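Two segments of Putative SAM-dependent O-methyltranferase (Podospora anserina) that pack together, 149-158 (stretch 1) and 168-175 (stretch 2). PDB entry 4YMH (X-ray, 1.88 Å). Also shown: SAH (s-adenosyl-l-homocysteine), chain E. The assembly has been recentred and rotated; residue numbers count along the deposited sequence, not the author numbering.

Stretch 1, residues 149-158: GYAGYVKTIL
Stretch 2, residues 168-175: IILCDNVF

A helix, Y150 to L158, packs against a strand, I168 to C171, that runs nearly antiparallel to it: the axes make an angle of 173° and approach to 11.2 Å. The CA atoms of Y150 and C171 lie 7.9 Å apart and those of V154 and I169 8.4 Å, so four residues along the helix, just over one turn, span about the same distance as two along the strand, and the alternation of the strand turns both I169 and C171 toward the helix. The helix has phi/psi near -60/-45 and regular i to i+4 hydrogen bonds, from Y153 N to G149 O (2.9 Å) through L158 N to V154 O (2.8 Å). The strand is extended, near -110/125 at I169 and C171.

Y150 (chi1 -80°, m; chi2 28°) points toward the strand and reaches beyond its end. Its OH donates a hydrogen bond to D172 O at 2.7 Å, with D172 O at the ring edge, near its plane. Tyrosine suits this place because its ring can lie in an apolar setting while its hydroxyl satisfies a backbone carbonyl. Y150 CE2 is 4.0 Å from C171 CB and 4.3 Å from V174 CG2, the valine meeting the ring edge. D172, N173 and V174 have left the strand; N173 adopts positive phi (60/28), a conformation asparagine tolerates well.

A151 and G152 lie on the exposed side of the helix. Y153 (m) is also out of reach of the strand; its OH comes within 3.4 Å of SAH N6.

One turn after Y150, V154 (t) points inward, its CG2 4.4 Å from SG of C171 (m). A compact branched side chain fits between helix and strand here. K155, all t until chi4 (p), and T156 (m) make no contact with the strand. I157 (m, t) turns inward again, CG2 lying 3.9 Å from CD1 of I169 (m, t), two branched aliphatic chains packing without polar demands. L158 (m, t) starts sideways, but its end comes nearer.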

# COMPACT_ATOMS: atom_id res chain seq x y z
N GLY A 149 -2.81 16.23 15.97
CA GLY A 149 -1.59 15.87 16.68
C GLY A 149 -0.51 15.13 15.87
O GLY A 149 0.63 14.97 16.34
N TYR A 150 -0.85 14.71 14.65
CA TYR A 150 0.05 13.87 13.85
C TYR A 150 1.44 14.49 13.68
O TYR A 150 2.46 13.82 13.91
CB TYR A 150 -0.55 13.59 12.46
CG TYR A 150 -1.60 12.50 12.38
CD1 TYR A 150 -2.42 12.20 13.46
CD2 TYR A 150 -1.79 11.79 11.20
CE1 TYR A 150 -3.40 11.22 13.37
CE2 TYR A 150 -2.76 10.80 11.10
CZ TYR A 150 -3.56 10.52 12.18
OH TYR A 150 -4.52 9.55 12.07
N ALA A 151 1.48 15.76 13.29
CA ALA A 151 2.76 16.42 13.06
C ALA A 151 3.62 16.31 14.32
O ALA A 151 4.77 15.85 14.27
CB ALA A 151 2.56 17.86 12.65
N GLY A 152 3.01 16.65 15.45
CA GLY A 152 3.73 16.62 16.72
C GLY A 152 4.25 15.23 17.02
O GLY A 152 5.42 15.04 17.40
N TYR A 153 3.39 14.23 16.78
CA TYR A 153 3.78 12.85 17.07
C TYR A 153 4.99 12.48 16.22
O TYR A 153 6.00 11.96 16.75
CB TYR A 153 2.62 11.89 16.80
CG TYR A 153 1.44 12.09 17.72
CD1 TYR A 153 1.63 12.41 19.06
CD2 TYR A 153 0.14 11.98 17.24
CE1 TYR A 153 0.55 12.59 19.92
CE2 TYR A 153 -0.95 12.16 18.10
CZ TYR A 153 -0.74 12.48 19.43
OH TYR A 153 -1.80 12.66 20.29
N VAL A 154 4.92 12.79 14.93
CA VAL A 154 5.99 12.35 14.03
C VAL A 154 7.26 13.07 14.45
O VAL A 154 8.34 12.47 14.49
CB VAL A 154 5.65 12.60 12.54
CG1 VAL A 154 6.88 12.41 11.67
CG2 VAL A 154 4.53 11.67 12.08
N LYS A 155 7.12 14.33 14.85
CA LYS A 155 8.30 15.09 15.23
C LYS A 155 8.99 14.40 16.42
O LYS A 155 10.20 14.14 16.39
CB LYS A 155 7.93 16.54 15.59
CG LYS A 155 9.10 17.41 15.95
CD LYS A 155 8.62 18.78 16.40
CE LYS A 155 9.74 19.59 17.03
NZ LYS A 155 10.84 19.73 16.04
N THR A 156 8.19 14.04 17.42
CA THR A 156 8.73 13.41 18.62
C THR A 156 9.42 12.12 18.19
O THR A 156 10.58 11.86 18.55
CB THR A 156 7.64 13.12 19.67
OG1 THR A 156 7.18 14.37 20.22
CG2 THR A 156 8.17 12.25 20.81
N ILE A 157 8.73 11.39 17.32
CA ILE A 157 9.20 10.07 16.92
C ILE A 157 10.56 10.21 16.25
O ILE A 157 11.50 9.48 16.56
CB ILE A 157 8.19 9.38 15.99
CG1 ILE A 157 7.01 8.88 16.82
CG2 ILE A 157 8.83 8.24 15.25
CD1 ILE A 157 5.79 8.54 16.01
N LEU A 158 10.70 11.21 15.39
CA LEU A 158 11.97 11.32 14.71
C LEU A 158 13.01 11.92 15.64
O LEU A 158 14.17 11.48 15.64
CB LEU A 158 11.84 12.15 13.45
CG LEU A 158 10.86 11.53 12.46
CD1 LEU A 158 10.58 12.53 11.35
CD2 LEU A 158 11.41 10.22 11.90
N ILE A 168 9.01 1.67 9.68
CA ILE A 168 8.08 2.50 8.93
C ILE A 168 7.02 3.09 9.85
O ILE A 168 6.59 2.46 10.83
CB ILE A 168 7.40 1.69 7.80
CG1 ILE A 168 6.76 2.61 6.76
CG2 ILE A 168 6.40 0.67 8.35
CD1 ILE A 168 6.26 1.85 5.54
N ILE A 169 6.61 4.30 9.53
CA ILE A 169 5.46 4.91 10.16
C ILE A 169 4.30 4.89 9.18
O ILE A 169 4.46 5.30 8.04
CB ILE A 169 5.70 6.36 10.59
CG1 ILE A 169 7.01 6.48 11.35
CG2 ILE A 169 4.50 6.87 11.42
CD1 ILE A 169 7.38 7.93 11.67
N LEU A 170 3.15 4.42 9.63
CA LEU A 170 1.92 4.42 8.85
C LEU A 170 0.93 5.33 9.51
O LEU A 170 0.54 5.09 10.65
CB LEU A 170 1.35 3.01 8.74
CG LEU A 170 2.31 1.98 8.14
CD1 LEU A 170 1.78 0.57 8.30
CD2 LEU A 170 2.56 2.31 6.66
N CYS A 171 0.52 6.38 8.81
CA CYS A 171 -0.45 7.34 9.35
C CYS A 171 -1.79 7.18 8.64
O CYS A 171 -1.87 7.27 7.42
CB CYS A 171 0.07 8.77 9.19
SG CYS A 171 1.75 9.04 9.83
N ASP A 172 -2.84 6.95 9.43
CA ASP A 172 -4.16 6.61 8.91
C ASP A 172 -5.10 7.82 8.79
O ASP A 172 -4.93 8.82 9.50
CB ASP A 172 -4.79 5.55 9.82
CG ASP A 172 -5.81 4.71 9.12
OD1 ASP A 172 -5.70 4.55 7.89
OD2 ASP A 172 -6.73 4.20 9.79
N ASN A 173 -6.09 7.72 7.91
CA ASN A 173 -7.09 8.78 7.70
C ASN A 173 -6.53 10.12 7.26
O ASN A 173 -7.15 11.16 7.52
CB ASN A 173 -7.89 9.02 8.99
CG ASN A 173 -8.67 7.81 9.41
OD1 ASN A 173 -8.40 7.20 10.45
ND2 ASN A 173 -9.66 7.45 8.61
N VAL A 174 -5.40 10.13 6.57
CA VAL A 174 -4.77 11.40 6.22
C VAL A 174 -5.61 12.23 5.23
O VAL A 174 -5.49 13.46 5.17
CB VAL A 174 -3.33 11.13 5.70
CG1 VAL A 174 -2.61 12.42 5.31
CG2 VAL A 174 -2.54 10.47 6.82
N PHE A 175 -6.49 11.57 4.47
CA PHE A 175 -7.33 12.29 3.51
C PHE A 175 -8.50 13.03 4.17
O PHE A 175 -9.10 13.90 3.55
CB PHE A 175 -7.93 11.33 2.47
CG PHE A 175 -6.95 10.90 1.40
CD1 PHE A 175 -5.72 11.52 1.26
CD2 PHE A 175 -7.29 9.88 0.54
CE1 PHE A 175 -4.84 11.12 0.25
CE2 PHE A 175 -6.41 9.47 -0.46
CZ PHE A 175 -5.19 10.09 -0.61
N SAH E . -6.83 2.52 15.94
CA SAH E . -8.22 2.24 16.17
CB SAH E . -9.07 3.51 16.11
CG SAH E . -8.49 4.77 16.74
SD SAH E . -9.67 6.06 16.74
C SAH E . -8.75 1.26 15.16
O SAH E . -9.75 0.62 15.40
OXT SAH E . -8.16 1.13 14.09
C5' SAH E . -8.69 7.28 17.52
C4' SAH E . -8.47 7.05 19.01
O4' SAH E . -7.51 7.97 19.49
C3' SAH E . -9.72 7.29 19.83
O3' SAH E . -10.01 6.19 20.65
C2' SAH E . -9.39 8.50 20.67
O2' SAH E . -10.03 8.51 21.90
C1' SAH E . -7.88 8.46 20.75
N9 SAH E . -7.27 9.78 20.97
C8 SAH E . -7.65 10.95 20.47
N7 SAH E . -6.85 11.92 20.88
C5 SAH E . -5.94 11.38 21.64
C6 SAH E . -4.77 11.84 22.38
N6 SAH E . -4.48 13.12 22.36
N1 SAH E . -4.03 10.96 23.06
C2 SAH E . -4.35 9.67 23.04
N3 SAH E . -5.38 9.17 22.39
C4 SAH E . -6.20 9.96 21.68